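Local coordinates for tail fiber protein (Acinetobacter phage AM24, PDB 5W5P), which probably recognises, and perhaps degrades, the capsular polysaccharide of Acinetobacter baumannii as the trimeric tailspike of the phage, at residues V308-G313 / A330-G335; S365-I370 / A404-V409; M496-Q501 / S601-T606; A513-S518 / T542-L547. All blocks are in the same frame, centred on the assembly; numbering follows the deposited sequence.

Contacts 1 to 4 follow the chain from the beta-helical body into the C-terminal domain. Contacts 1 and 2 are neighbours, centres about 10 Å apart. Strand 331-339 of the first pairs with strand 365-375 of the second, so together they span four consecutive parallel strands of the helix. Contacts 3 and 4 also lie side by side, centres about 9 Å apart, in one antiparallel sheet where strands 492-503 and 509-523 are adjacent; the residues of contact 4 fall between the two segments of contact 3. From contact 2 to contact 3 is about 34 Å between centres. All four touch other subunits, so both domains take part in trimerisation.

Contact 1. Residues V308-G313 / A330-G335; sequences VIRCDG and AGTFIG
Ile309 with Gly331, and Arg310 with Thr332, pair in parallel register between successive coils of the parallel beta-helix that forms the body of this tailspike. Among the backbone bonds, Thr332 N gives to Ile309 O (2.9 Å) and Cys311 N to Thr332 O (3.0 Å), whereas Ile309 N to Ala330 O is weak. Further on a side chain joins the ladder: Asp312 OD1 accepts Ile334 N at 2.9 Å, on its anti side and 33° out of the carboxylate plane, while the same N-H makes a weak bond to Cys311 O. Gly313 N then gives to Ile334 O; both Gly313 and Gly335 have positive phi, a conformation glycine adopts easily.

Apolar contacts gather on the side of Ile309, toward strand 321-328. Cys311 CB rests 3.6 Å from Phe333 CD2, and its sulfur approaches the ring obliquely, SG lying 4.7 Å from the Phe333 centroid. Gly331 sits beside Ile309, where a CB would lie 3.7 Å from Ile309 CG2.

Arg310 and Thr332 lie on the other face, toward the second subunit. They run side by side, and Val308 CG1 sits over the centre of the Arg310 guanidinium, whose NH2 bonds to Asn281. A water donates to both Asp312 OD2 (2.6 Å) and Thr332 OG1 (3.1 Å), bridging the two segments.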
loop_
_atom_site.group_PDB
_atom_site.type_symbol
_atom_site.label_atom_id
_atom_site.label_comp_id
_atom_site.label_asym_id
_atom_site.label_seq_id
_atom_site.Cartn_x
_atom_site.Cartn_y
_atom_site.Cartn_z
ATOM N N VAL A 308 -13.916 2.122 6.306
ATOM C CA VAL A 308 -12.631 1.703 5.742
ATOM C C VAL A 308 -12.825 0.781 4.543
ATOM O O VAL A 308 -13.407 -0.304 4.655
ATOM C CB VAL A 308 -11.725 1.024 6.789
ATOM C CG1 VAL A 308 -10.360 0.703 6.184
ATOM C CG2 VAL A 308 -11.571 1.909 7.996
ATOM N N ILE A 309 -12.331 1.216 3.388
ATOM C CA ILE A 309 -12.179 0.357 2.219
ATOM C C ILE A 309 -10.827 0.669 1.595
ATOM O O ILE A 309 -10.398 1.828 1.565
ATOM C CB ILE A 309 -13.331 0.543 1.204
ATOM C CG1 ILE A 309 -13.153 -0.391 0.002
ATOM C CG2 ILE A 309 -13.434 1.988 0.740
ATOM C CD1 ILE A 309 -14.351 -0.451 -0.908
ATOM N N ARG A 310 -10.138 -0.368 1.132
ATOM C CA ARG A 310 -8.898 -0.203 0.388
ATOM C C ARG A 310 -9.045 -0.961 -0.919
ATOM O O ARG A 310 -9.470 -2.121 -0.916
ATOM C CB ARG A 310 -7.677 -0.722 1.163
ATOM C CG ARG A 310 -7.646 -0.356 2.634
ATOM C CD ARG A 310 -8.452 -1.341 3.470
ATOM N NE ARG A 310 -7.968 -1.396 4.844
ATOM C CZ ARG A 310 -8.626 -1.975 5.843
ATOM N NH1 ARG A 310 -8.118 -1.966 7.069
ATOM N NH2 ARG A 310 -9.793 -2.559 5.617
ATOM N N CYS A 311 -8.714 -0.304 -2.027
ATOM C CA CYS A 311 -8.710 -0.930 -3.347
ATOM C C CYS A 311 -7.398 -0.545 -4.021
ATOM O O CYS A 311 -7.284 0.550 -4.582
ATOM C CB CYS A 311 -9.919 -0.495 -4.171
ATOM S SG CYS A 311 -11.532 -0.854 -3.405
ATOM N N ASP A 312 -6.411 -1.441 -3.968
ATOM C CA ASP A 312 -5.055 -1.138 -4.402
ATOM C C ASP A 312 -4.592 -2.102 -5.490
ATOM O O ASP A 312 -4.913 -3.294 -5.458
ATOM C CB ASP A 312 -4.079 -1.190 -3.221
ATOM C CG ASP A 312 -4.506 -0.294 -2.070
ATOM O OD1 ASP A 312 -5.190 0.721 -2.324
ATOM O OD2 ASP A 312 -4.147 -0.600 -0.910
ATOM N N GLY A 313 -3.840 -1.572 -6.454
ATOM C CA GLY A 313 -3.151 -2.391 -7.435
ATOM C C GLY A 313 -4.015 -3.339 -8.238
ATOM O O GLY A 313 -3.506 -4.345 -8.745
ATOM N N ALA A 330 -12.308 6.819 5.816
ATOM C CA ALA A 330 -11.008 6.155 5.738
ATOM C C ALA A 330 -10.936 5.214 4.531
ATOM O O ALA A 330 -10.767 3.999 4.658
ATOM C CB ALA A 330 -10.695 5.412 7.041
ATOM N N GLY A 331 -11.072 5.801 3.346
ATOM C CA GLY A 331 -10.926 5.072 2.097
ATOM C C GLY A 331 -9.574 5.348 1.464
ATOM O O GLY A 331 -9.048 6.458 1.555
ATOM N N THR A 332 -9.012 4.319 0.827
ATOM C CA THR A 332 -7.753 4.440 0.106
ATOM C C THR A 332 -7.853 3.693 -1.216
ATOM O O THR A 332 -8.418 2.599 -1.279
ATOM C CB THR A 332 -6.571 3.905 0.938
ATOM O OG1 THR A 332 -6.967 2.720 1.639
ATOM C CG2 THR A 332 -6.091 4.956 1.945
ATOM N N PHE A 333 -7.321 4.303 -2.277
ATOM C CA PHE A 333 -7.280 3.700 -3.614
ATOM C C PHE A 333 -5.897 3.988 -4.196
ATOM O O PHE A 333 -5.667 5.073 -4.741
ATOM C CB PHE A 333 -8.378 4.249 -4.519
ATOM C CG PHE A 333 -9.775 4.040 -3.991
ATOM C CD1 PHE A 333 -10.292 4.881 -3.015
ATOM C CD2 PHE A 333 -10.580 3.022 -4.487
ATOM C CE1 PHE A 333 -11.565 4.709 -2.528
ATOM C CE2 PHE A 333 -11.863 2.846 -4.000
ATOM C CZ PHE A 333 -12.355 3.695 -3.016
ATOM N N ILE A 334 -4.990 3.017 -4.097
ATOM C CA ILE A 334 -3.576 3.216 -4.395
ATOM C C ILE A 334 -3.186 2.329 -5.571
ATOM O O ILE A 334 -3.232 1.096 -5.477
ATOM C CB ILE A 334 -2.687 2.929 -3.177
ATOM C CG1 ILE A 334 -3.236 3.640 -1.932
ATOM C CG2 ILE A 334 -1.226 3.286 -3.477
ATOM C CD1 ILE A 334 -2.329 3.554 -0.720
ATOM N N GLY A 335 -2.795 2.955 -6.678
ATOM C CA GLY A 335 -2.108 2.242 -7.736
ATOM C C GLY A 335 -2.962 1.352 -8.605
ATOM O O GLY A 335 -2.450 0.392 -9.180
HETATM O O HOH W 1 -4.558 0.777 1.301
#

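Contact 2. Residues S365-I370 / A404-V409; sequences SGVTFI and APPTFV
Phe369 and Phe408 lay their rings almost parallel, planes at 5° and centroids 4.5 Å apart, an offset pair with little overlap inside a parallel beta-helix. Phe408 CE2 stands over one face of the Phe369 ring, and Phe369 CD1 in turn lies over a face of Phe408, offset toward its rim. At the edge of the Phe369 ring, Thr407 O lies in plane and Pro406 CB approaches CE1 at 4.2 Å. Matching first torsions (chi1 -63° and -69°) bring both CG atoms off their strands in the same direction. Phe333, Phe369 and Phe408 form an aromatic ladder, like residues stacking at like positions of successive coils, and Trp419, from outside the strands, stacks on Phe408. Flat, apolar rings suit such a repeating position.

Between the strands, Thr407 N gives to Val367 O, Phe369 N to Thr407 O (3.0 Å) and Val409 N to Phe369 O (2.8 Å). Before Thr407 the ladder is irregular, because Pro405 and Pro406 have no N-H; a water accepts Val367 N and donates to Pro405 O.

On the opposite face Thr368 and Thr407 lie side by side, and one water hydrogen-bonds to both hydroxyls, at 2.8 Å from Thr368 OG1 and 2.6 Å from Thr407 OG1. The second subunit packs here.

At the start of the two segments, Gly366 N gives to Ala404 O, at backbone angles where a CB would jam against the preceding carbonyl. Beside it, Ser365 OG, also hydrogen-bonded to Val402 O, accepts Ala404 N at 3.0 Å.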
loop_
_atom_site.group_PDB
_atom_site.type_symbol
_atom_site.label_atom_id
_atom_site.label_comp_id
_atom_site.label_asym_id
_atom_site.label_seq_id
_atom_site.Cartn_x
_atom_site.Cartn_y
_atom_site.Cartn_z
ATOM N N SER A 365 -15.679 11.109 4.099
ATOM C CA SER A 365 -14.774 11.823 5.000
ATOM C C SER A 365 -13.473 11.042 5.129
ATOM O O SER A 365 -13.441 10.009 5.802
ATOM C CB SER A 365 -15.425 12.035 6.364
ATOM O OG SER A 365 -14.667 12.939 7.142
ATOM N N GLY A 366 -12.409 11.552 4.513
ATOM C CA GLY A 366 -11.113 10.906 4.580
ATOM C C GLY A 366 -10.914 9.845 3.517
ATOM O O GLY A 366 -10.996 8.650 3.806
ATOM N N VAL A 367 -10.667 10.273 2.278
ATOM C CA VAL A 367 -10.456 9.378 1.144
ATOM C C VAL A 367 -9.256 9.883 0.356
ATOM O O VAL A 367 -9.164 11.079 0.058
ATOM C CB VAL A 367 -11.701 9.291 0.232
ATOM C CG1 VAL A 367 -11.521 8.208 -0.826
ATOM C CG2 VAL A 367 -12.959 9.038 1.049
ATOM N N THR A 368 -8.336 8.979 0.017
ATOM C CA THR A 368 -7.097 9.358 -0.653
ATOM C C THR A 368 -6.869 8.483 -1.875
ATOM O O THR A 368 -6.907 7.252 -1.777
ATOM C CB THR A 368 -5.901 9.249 0.298
ATOM O OG1 THR A 368 -6.218 9.891 1.538
ATOM C CG2 THR A 368 -4.673 9.915 -0.310
ATOM N N PHE A 369 -6.618 9.123 -3.019
ATOM C CA PHE A 369 -6.295 8.451 -4.275
ATOM C C PHE A 369 -4.840 8.728 -4.620
ATOM O O PHE A 369 -4.465 9.883 -4.835
ATOM C CB PHE A 369 -7.199 8.935 -5.407
ATOM C CG PHE A 369 -8.647 8.624 -5.200
ATOM C CD1 PHE A 369 -9.443 9.453 -4.426
ATOM C CD2 PHE A 369 -9.213 7.497 -5.779
ATOM C CE1 PHE A 369 -10.779 9.168 -4.232
ATOM C CE2 PHE A 369 -10.554 7.206 -5.592
ATOM C CZ PHE A 369 -11.339 8.043 -4.818
ATOM N N ILE A 370 -4.026 7.676 -4.686
ATOM C CA ILE A 370 -2.596 7.801 -4.944
ATOM C C ILE A 370 -2.225 6.890 -6.106
ATOM O O ILE A 370 -2.478 5.682 -6.057
ATOM C CB ILE A 370 -1.757 7.453 -3.703
ATOM C CG1 ILE A 370 -2.197 8.301 -2.506
ATOM C CG2 ILE A 370 -0.274 7.645 -3.993
ATOM C CD1 ILE A 370 -1.579 7.877 -1.208
ATOM N N ALA A 404 -14.100 15.525 5.716
ATOM C CA ALA A 404 -12.892 15.847 4.964
ATOM C C ALA A 404 -13.038 15.421 3.510
ATOM O O ALA A 404 -13.228 14.228 3.242
ATOM C CB ALA A 404 -11.684 15.167 5.594
ATOM N N PRO A 405 -12.966 16.344 2.554
ATOM C CA PRO A 405 -13.075 15.969 1.139
ATOM C C PRO A 405 -11.908 15.100 0.708
ATOM O O PRO A 405 -10.819 15.158 1.302
ATOM C CB PRO A 405 -13.066 17.326 0.413
ATOM C CG PRO A 405 -13.501 18.312 1.449
ATOM C CD PRO A 405 -12.936 17.804 2.740
ATOM N N PRO A 406 -12.094 14.280 -0.322
ATOM C CA PRO A 406 -11.007 13.414 -0.788
ATOM C C PRO A 406 -9.880 14.203 -1.436
ATOM O O PRO A 406 -10.067 15.305 -1.955
ATOM C CB PRO A 406 -11.694 12.497 -1.810
ATOM C CG PRO A 406 -13.152 12.591 -1.507
ATOM C CD PRO A 406 -13.365 13.984 -1.002
ATOM N N THR A 407 -8.687 13.610 -1.405
ATOM C CA THR A 407 -7.508 14.206 -2.014
ATOM C C THR A 407 -6.945 13.262 -3.071
ATOM O O THR A 407 -7.214 12.057 -3.067
ATOM C CB THR A 407 -6.429 14.543 -0.964
ATOM O OG1 THR A 407 -5.879 13.339 -0.417
ATOM C CG2 THR A 407 -7.022 15.385 0.171
ATOM N N PHE A 408 -6.180 13.834 -3.998
ATOM C CA PHE A 408 -5.612 13.098 -5.121
ATOM C C PHE A 408 -4.130 13.427 -5.230
ATOM O O PHE A 408 -3.761 14.603 -5.319
ATOM C CB PHE A 408 -6.327 13.443 -6.436
ATOM C CG PHE A 408 -7.744 12.933 -6.519
ATOM C CD1 PHE A 408 -8.779 13.603 -5.878
ATOM C CD2 PHE A 408 -8.039 11.794 -7.251
ATOM C CE1 PHE A 408 -10.078 13.140 -5.957
ATOM C CE2 PHE A 408 -9.336 11.320 -7.333
ATOM C CZ PHE A 408 -10.360 11.993 -6.685
ATOM N N VAL A 409 -3.287 12.397 -5.231
ATOM C CA VAL A 409 -1.840 12.562 -5.284
ATOM C C VAL A 409 -1.282 11.631 -6.356
ATOM O O VAL A 409 -1.479 10.412 -6.290
ATOM C CB VAL A 409 -1.178 12.270 -3.926
ATOM C CG1 VAL A 409 0.350 12.237 -4.064
ATOM C CG2 VAL A 409 -1.622 13.290 -2.871
HETATM O O HOH W 2 -6.869 12.593 1.917
HETATM O O HOH W 3 -9.557 13.173 2.838
#

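Contact 3. Residues M496-Q501 / S601-T606; sequences MNIFMQ and SSTTMT
Met496, present as selenomethionine, lies beside Met605, also selenomethionine, on the mainly apolar face of an antiparallel strand pair. From CB the chain leaves the strand with CG anti to the carbonyl carbon (chi1 -78°), which sets Met496 CG against Met605 CG at 3.8 Å, with Met605 CE hardly farther. The chain stays extended to SE and bends only at the last torsion (chi3 85°), where CE swings across to Thr603 CG2, 3.6 Å away. A long, unbranched, flexible side chain can thus touch two residues of the partner strand. Farther along this face, Ile498 CG2 touches both Thr603 OG1 (3.8 Å) and Ser601 CB (3.9 Å). Ser601 OG, hydrogen-bonded to Val473 O, lies against Met500 CG, so its buried hydroxyl is satisfied.

The backbones are joined by paired bonds: Asn497 and Thr604 exchange theirs, both at 2.9 Å. Phe499 and Ser602 do the same less symmetrically. Ser602 N meets Phe499 O in the carbonyl plane at 2.7 Å, while Phe499 N stands above the plane of Ser602 O, 50° out of it.

The other face carries Asn497, Phe499, Ser602 and Thr604. A water probably bridges Ser602 OG and Gln501 OE1, the latter also bonded to Ser612 of the third subunit. Asn497 OD1 accepts Lys516 NZ, and its ND2 bonds to Thr493 OG1 of the third subunit. Strand 492-503 is flanked in its sheet by strands 598-608 and 509-523, with strand 470-477 of a second sheet covering the methionine face and the third subunit meeting the Asn497 face.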
loop_
_atom_site.group_PDB
_atom_site.type_symbol
_atom_site.label_atom_id
_atom_site.label_comp_id
_atom_site.label_asym_id
_atom_site.label_seq_id
_atom_site.Cartn_x
_atom_site.Cartn_y
_atom_site.Cartn_z
HETATM N N MSE A 496 9.369 39.133 2.911
HETATM C CA MSE A 496 9.954 38.881 4.223
HETATM C C MSE A 496 9.012 39.305 5.346
HETATM O O MSE A 496 8.543 40.443 5.380
HETATM C CB MSE A 496 11.282 39.620 4.374
HETATM C CG MSE A 496 12.464 38.972 3.686
HETATM SE SE MSE A 496 14.113 39.980 4.004
HETATM C CE MSE A 496 14.637 39.201 5.717
ATOM N N ASN A 497 8.737 38.383 6.262
ATOM C CA ASN A 497 8.005 38.670 7.495
ATOM C C ASN A 497 9.013 38.582 8.637
ATOM O O ASN A 497 9.411 37.485 9.040
ATOM C CB ASN A 497 6.848 37.694 7.689
ATOM C CG ASN A 497 5.941 38.086 8.841
ATOM O OD1 ASN A 497 4.963 38.815 8.658
ATOM N ND2 ASN A 497 6.264 37.609 10.041
ATOM N N ILE A 498 9.428 39.735 9.153
ATOM C CA ILE A 498 10.467 39.806 10.179
ATOM C C ILE A 498 9.774 40.116 11.502
ATOM O O ILE A 498 9.534 41.271 11.846
ATOM C CB ILE A 498 11.539 40.840 9.836
ATOM C CG1 ILE A 498 12.034 40.640 8.401
ATOM C CG2 ILE A 498 12.693 40.764 10.830
ATOM C CD1 ILE A 498 12.909 41.763 7.904
ATOM N N PHE A 499 9.457 39.066 12.257
ATOM C CA PHE A 499 8.889 39.217 13.593
ATOM C C PHE A 499 10.022 39.534 14.564
ATOM O O PHE A 499 10.873 38.681 14.837
ATOM C CB PHE A 499 8.137 37.954 14.007
ATOM C CG PHE A 499 7.586 37.999 15.413
ATOM C CD1 PHE A 499 7.188 39.196 15.988
ATOM C CD2 PHE A 499 7.463 36.839 16.158
ATOM C CE1 PHE A 499 6.683 39.232 17.275
ATOM C CE2 PHE A 499 6.958 36.873 17.446
ATOM C CZ PHE A 499 6.567 38.070 18.003
HETATM N N MSE A 500 10.036 40.756 15.085
HETATM C CA MSE A 500 11.088 41.172 15.998
HETATM C C MSE A 500 10.588 41.219 17.433
HETATM O O MSE A 500 9.590 41.877 17.737
HETATM C CB MSE A 500 11.638 42.544 15.604
HETATM C CG MSE A 500 12.150 42.644 14.177
HETATM SE SE MSE A 500 12.107 44.482 13.502
HETATM C CE MSE A 500 10.204 44.592 13.090
ATOM N N GLN A 501 11.296 40.522 18.316
ATOM C CA GLN A 501 11.015 40.535 19.746
ATOM C C GLN A 501 12.183 41.223 20.441
ATOM O O GLN A 501 13.305 40.705 20.440
ATOM C CB GLN A 501 10.803 39.116 20.272
ATOM C CG GLN A 501 9.501 38.488 19.794
ATOM C CD GLN A 501 9.359 37.025 20.195
ATOM O OE1 GLN A 501 10.195 36.189 19.848
ATOM N NE2 GLN A 501 8.296 36.715 20.928
ATOM N N SER A 601 14.868 38.214 16.024
ATOM C CA SER A 601 14.045 38.278 14.825
ATOM C C SER A 601 13.714 36.869 14.344
ATOM O O SER A 601 14.617 36.073 14.068
ATOM C CB SER A 601 14.757 39.069 13.732
ATOM O OG SER A 601 14.918 40.426 14.118
ATOM N N SER A 602 12.418 36.572 14.240
ATOM C CA SER A 602 11.920 35.337 13.637
ATOM C C SER A 602 11.494 35.667 12.210
ATOM O O SER A 602 10.381 36.147 11.982
ATOM C CB SER A 602 10.758 34.770 14.444
ATOM O OG SER A 602 11.182 34.315 15.716
ATOM N N THR A 603 12.381 35.416 11.249
ATOM C CA THR A 603 12.137 35.779 9.859
ATOM C C THR A 603 11.530 34.606 9.103
ATOM O O THR A 603 12.064 33.496 9.141
ATOM C CB THR A 603 13.434 36.209 9.173
ATOM O OG1 THR A 603 14.000 37.327 9.864
ATOM C CG2 THR A 603 13.151 36.598 7.737
ATOM N N THR A 604 10.418 34.857 8.415
ATOM C CA THR A 604 9.795 33.876 7.531
ATOM C C THR A 604 9.709 34.479 6.136
ATOM O O THR A 604 9.128 35.554 5.957
ATOM C CB THR A 604 8.402 33.471 8.028
ATOM O OG1 THR A 604 8.507 32.880 9.327
ATOM C CG2 THR A 604 7.780 32.456 7.080
HETATM N N MSE A 605 10.279 33.789 5.154
HETATM C CA MSE A 605 10.300 34.295 3.787
HETATM C C MSE A 605 9.361 33.526 2.860
HETATM O O MSE A 605 9.186 32.317 3.004
HETATM C CB MSE A 605 11.726 34.254 3.234
HETATM C CG MSE A 605 12.693 35.184 3.963
HETATM SE SE MSE A 605 14.457 35.298 3.117
HETATM C CE MSE A 605 13.913 36.109 1.424
ATOM N N THR A 606 8.751 34.248 1.924
ATOM C CA THR A 606 7.930 33.683 0.852
ATOM C C THR A 606 8.659 33.982 -0.455
ATOM O O THR A 606 8.615 35.114 -0.943
ATOM C CB THR A 606 6.520 34.287 0.849
ATOM O OG1 THR A 606 5.912 34.140 2.140
ATOM C CG2 THR A 606 5.642 33.618 -0.200
HETATM O O HOH W 4 11.339 36.597 17.404
#

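Contact 4. Residues A513-S518 / T542-L547; sequences AVAKVS and TGFTQL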
loop_
_atom_site.group_PDB
_atom_site.type_symbol
_atom_site.label_atom_id
_atom_site.label_comp_id
_atom_site.label_asym_id
_atom_site.label_seq_id
_atom_site.Cartn_x
_atom_site.Cartn_y
_atom_site.Cartn_z
ATOM N N ALA A 513 7.399 43.827 17.207
ATOM C CA ALA A 513 7.039 44.476 15.958
ATOM C C ALA A 513 7.193 43.471 14.828
ATOM O O ALA A 513 7.719 42.369 15.015
ATOM C CB ALA A 513 7.906 45.714 15.705
ATOM N N VAL A 514 6.731 43.860 13.645
ATOM C CA VAL A 514 6.880 43.027 12.456
ATOM C C VAL A 514 7.049 43.943 11.251
ATOM O O VAL A 514 6.347 44.951 11.120
ATOM C CB VAL A 514 5.689 42.059 12.280
ATOM C CG1 VAL A 514 4.370 42.796 12.418
ATOM C CG2 VAL A 514 5.769 41.319 10.946
ATOM N N ALA A 515 8.010 43.608 10.395
ATOM C CA ALA A 515 8.270 44.335 9.162
ATOM C C ALA A 515 7.914 43.468 7.964
ATOM O O ALA A 515 8.168 42.258 7.961
ATOM C CB ALA A 515 9.738 44.763 9.072
ATOM N N LYS A 516 7.324 44.088 6.950
ATOM C CA LYS A 516 7.042 43.436 5.678
ATOM C C LYS A 516 7.976 44.020 4.624
ATOM O O LYS A 516 7.923 45.223 4.343
ATOM C CB LYS A 516 5.579 43.631 5.280
ATOM C CG LYS A 516 4.586 43.347 6.400
ATOM C CD LYS A 516 4.657 41.901 6.856
ATOM C CE LYS A 516 4.267 40.955 5.726
ATOM N NZ LYS A 516 4.193 39.523 6.153
ATOM N N VAL A 517 8.831 43.173 4.053
ATOM C CA VAL A 517 9.839 43.592 3.086
ATOM C C VAL A 517 9.621 42.836 1.783
ATOM O O VAL A 517 9.213 41.670 1.794
ATOM C CB VAL A 517 11.267 43.356 3.624
ATOM C CG1 VAL A 517 12.307 43.802 2.612
ATOM C CG2 VAL A 517 11.463 44.096 4.939
ATOM N N SER A 518 9.886 43.506 0.663
ATOM C CA SER A 518 9.866 42.896 -0.659
ATOM C C SER A 518 11.256 43.004 -1.277
ATOM O O SER A 518 11.932 44.027 -1.126
ATOM C CB SER A 518 8.822 43.571 -1.558
ATOM O OG SER A 518 8.466 42.746 -2.652
ATOM N N THR A 542 7.508 47.412 2.798
ATOM C CA THR A 542 6.124 47.525 2.351
ATOM C C THR A 542 5.140 47.678 3.501
ATOM O O THR A 542 4.044 48.208 3.299
ATOM C CB THR A 542 5.723 46.303 1.516
ATOM O OG1 THR A 542 5.297 45.238 2.380
ATOM C CG2 THR A 542 6.889 45.831 0.671
ATOM N N GLY A 543 5.494 47.220 4.696
ATOM C CA GLY A 543 4.586 47.296 5.822
ATOM C C GLY A 543 5.344 47.259 7.125
ATOM O O GLY A 543 6.442 46.696 7.211
ATOM N N PHE A 544 4.756 47.869 8.151
ATOM C CA PHE A 544 5.358 47.874 9.475
ATOM C C PHE A 544 4.271 48.133 10.506
ATOM O O PHE A 544 3.384 48.961 10.287
ATOM C CB PHE A 544 6.466 48.931 9.587
ATOM C CG PHE A 544 7.094 49.005 10.950
ATOM C CD1 PHE A 544 8.115 48.144 11.304
ATOM C CD2 PHE A 544 6.656 49.932 11.880
ATOM C CE1 PHE A 544 8.691 48.204 12.557
ATOM C CE2 PHE A 544 7.228 50.000 13.136
ATOM C CZ PHE A 544 8.247 49.132 13.475
ATOM N N THR A 545 4.340 47.412 11.619
ATOM C CA THR A 545 3.470 47.686 12.752
ATOM C C THR A 545 4.163 47.194 14.010
ATOM O O THR A 545 4.927 46.225 13.977
ATOM C CB THR A 545 2.088 47.031 12.604
ATOM O OG1 THR A 545 1.354 47.168 13.828
ATOM C CG2 THR A 545 2.213 45.569 12.265
ATOM N N GLN A 546 3.901 47.883 15.116
ATOM C CA GLN A 546 4.497 47.540 16.395
ATOM C C GLN A 546 3.481 47.788 17.493
ATOM O O GLN A 546 2.575 48.612 17.349
ATOM C CB GLN A 546 5.771 48.351 16.670
ATOM C CG GLN A 546 5.536 49.829 16.946
ATOM C CD GLN A 546 6.819 50.637 16.913
ATOM O OE1 GLN A 546 7.835 50.240 17.485
ATOM N NE2 GLN A 546 6.782 51.771 16.226
ATOM N N LEU A 547 3.632 47.058 18.589
ATOM C CA LEU A 547 2.801 47.285 19.758
ATOM C C LEU A 547 3.368 48.444 20.566
ATOM O O LEU A 547 4.575 48.506 20.817
ATOM C CB LEU A 547 2.719 46.017 20.606
ATOM C CG LEU A 547 1.672 45.018 20.118
ATOM C CD1 LEU A 547 2.114 43.587 20.400
ATOM C CD2 LEU A 547 0.321 45.316 20.753
#
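Thr542 and Gly543 both give their backbone N-H to Lys516 O, Thr542 N at 2.7 Å and Gly543 N at 3.2 Å, so that one carbonyl is gripped twice. In return Lys516 N donates to Gly543 O at 2.8 Å, standing above that carbonyl's plane. A side chain at 543 would be forced against Lys516 CG, which makes glycine apt here. Lys516 CB meanwhile rests 3.3 Å from Thr542 OG1.

Next to this, Val514 and Thr545 exchange backbone bonds. Their side chains cross obliquely, Val514 CG1 meeting Thr545 CG2 at 3.5 Å; each methyl occupies the crowded position between its own backbone N and carbonyl carbon. On the other face Ala513 CB touches Gln546 CB, also at 3.5 Å; alanine's single methyl suits the 4.0 Å approach of Ala513 CA to Gln546 CA, and the rest of the glutamine leads away. Phe544 lies beside the alanines: Ala515 CB is near the plane of its ring, and Ala513 CB lies 4.1 Å from CE1.

Farther out, Gln546 NE2 lies in plane at the edge of the Phe544 ring and is held by Phe564 O, while Pro567 and Leu582 also pack on Phe544. Lys516 bends at chi2 and chi3 (-62° and -63°), and its NZ, besides its bond to Asn497, forms a salt bridge with Asp495 of the third subunit. Two residues facing one across antiparallel strands define a classic beta bulge, here within the beta hairpin of strands 509-523 and 535-546.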